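Local coordinates for alpha-amylase (Eubacterium rectale DSM 17629, PDB 6AZ5), which probably binds starch-type alpha-glucans as a family 41 carbohydrate-binding module of a surface-anchored amylase in a human gut bacterium, at residues 64-69 with 89-94. Sequence-based numbering, arbitrary orientation.
Sequences GKTVGL and SFTISG
Phe90 and Val67 face each other as an antiparallel hydrogen-bonded pair, and their side chains rise from the same face of the sheet, side by side. The backbone bonds of the pair are unequal: Val67 N reaches Phe90 O at 2.8 Å, whereas Phe90 N meets Val67 O at 3.2 Å. With CG placed between its own backbone N and carbonyl carbon (chi1 67°), Phe90 stands its ring beside the valine, which presents a methine over one ring face in a CH-pi contact, Val67 CB lying 4.3 Å from the ring centroid. Leu69 approaches the same ring at its edge instead, crossing the phenylalanine at about a right angle and setting CD2 4.0 Å from Phe90 CD1. Of the valine methyls, CG1 lies near the ring atom Phe90 CE1, whereas CG2 packs 3.6 Å from Ile92 CD1, just past the end of strand 88-91. Here strand 88-91 is added in antiparallel fashion alongside strand 66-72, whose other neighbour is strand 24-29, in the all-beta fold of this carbohydrate-binding module, and the apolar row of Val67, Leu69, Phe90 and Ile92 lines the inward face, where Met27, Leu25 and Ile7 also touch it. Past the regular strand ends the pairing persists, Ile92 N donating to Lys65 O at 3.2 Å in a nearly straight bond (167°) and Gly64 N to Ile92 O in a more bent one. The reverse face is polar and more exposed. There Thr66 and Thr91 share a weak, long hydroxyl contact, OG1 to OG1 3.5 Å, while Thr66 CG2 rests near Ser89 CB and Thr91 CG2 against the carbonyl oxygen of Gly64.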
# COMPACT_ATOMS: atom_id res chain seq x y z
N GLY A 64 -0.93 -0.42 16.64
CA GLY A 64 -1.89 0.52 17.21
C GLY A 64 -1.63 1.95 16.78
O GLY A 64 -2.49 2.81 16.94
N LYS A 65 -0.44 2.20 16.24
CA LYS A 65 -0.09 3.54 15.77
C LYS A 65 -0.68 3.81 14.39
O LYS A 65 -0.93 2.89 13.61
CB LYS A 65 1.43 3.71 15.72
CG LYS A 65 2.12 3.59 17.06
CD LYS A 65 2.80 4.89 17.45
CE LYS A 65 4.01 4.65 18.34
NZ LYS A 65 3.63 3.92 19.58
N THR A 66 -0.90 5.08 14.09
CA THR A 66 -1.41 5.47 12.78
C THR A 66 -0.28 5.75 11.80
O THR A 66 0.68 6.45 12.11
CB THR A 66 -2.32 6.70 12.89
OG1 THR A 66 -3.43 6.38 13.73
CG2 THR A 66 -2.83 7.13 11.52
N VAL A 67 -0.39 5.17 10.61
CA VAL A 67 0.59 5.36 9.55
C VAL A 67 0.09 6.36 8.53
O VAL A 67 -1.05 6.27 8.08
CB VAL A 67 0.91 4.03 8.84
CG1 VAL A 67 1.72 4.28 7.57
CG2 VAL A 67 1.63 3.09 9.78
N GLY A 68 0.94 7.31 8.16
CA GLY A 68 0.64 8.21 7.06
C GLY A 68 1.27 7.67 5.80
O GLY A 68 2.40 7.19 5.83
N LEU A 69 0.56 7.73 4.68
CA LEU A 69 1.10 7.24 3.43
C LEU A 69 0.39 7.80 2.20
O LEU A 69 -0.72 8.30 2.29
CB LEU A 69 1.05 5.71 3.38
CG LEU A 69 -0.25 5.09 2.86
CD1 LEU A 69 -0.05 3.62 2.58
CD2 LEU A 69 -1.40 5.30 3.82
N SER A 89 -4.12 7.44 5.38
CA SER A 89 -3.69 6.88 6.66
C SER A 89 -4.47 5.62 7.02
O SER A 89 -5.57 5.38 6.52
CB SER A 89 -3.84 7.91 7.78
OG SER A 89 -5.20 8.18 8.04
N PHE A 90 -3.88 4.83 7.91
CA PHE A 90 -4.56 3.68 8.50
C PHE A 90 -3.89 3.36 9.83
O PHE A 90 -2.86 3.94 10.17
CB PHE A 90 -4.53 2.45 7.58
CG PHE A 90 -3.16 1.87 7.36
CD1 PHE A 90 -2.35 2.35 6.34
CD2 PHE A 90 -2.70 0.82 8.14
CE1 PHE A 90 -1.08 1.81 6.12
CE2 PHE A 90 -1.44 0.26 7.92
CZ PHE A 90 -0.63 0.76 6.91
N THR A 91 -4.50 2.45 10.57
CA THR A 91 -3.95 2.05 11.86
C THR A 91 -3.47 0.61 11.79
O THR A 91 -4.18 -0.26 11.29
CB THR A 91 -4.98 2.23 12.98
OG1 THR A 91 -5.40 3.60 13.03
CG2 THR A 91 -4.40 1.84 14.33
N ILE A 92 -2.26 0.36 12.26
CA ILE A 92 -1.72 -0.99 12.29
C ILE A 92 -2.46 -1.83 13.33
O ILE A 92 -2.36 -1.58 14.52
CB ILE A 92 -0.21 -0.96 12.59
CG1 ILE A 92 0.50 -0.04 11.60
CG2 ILE A 92 0.37 -2.37 12.58
CD1 ILE A 92 1.90 0.35 12.04
N SER A 93 -3.22 -2.82 12.86
CA SER A 93 -4.08 -3.62 13.72
C SER A 93 -3.33 -4.72 14.47
O SER A 93 -3.75 -5.15 15.53
CB SER A 93 -5.21 -4.25 12.91
OG SER A 93 -4.75 -5.38 12.19
N GLY A 94 -2.22 -5.18 13.90
CA GLY A 94 -1.48 -6.25 14.51
C GLY A 94 -2.17 -7.60 14.38
O GLY A 94 -1.83 -8.54 15.08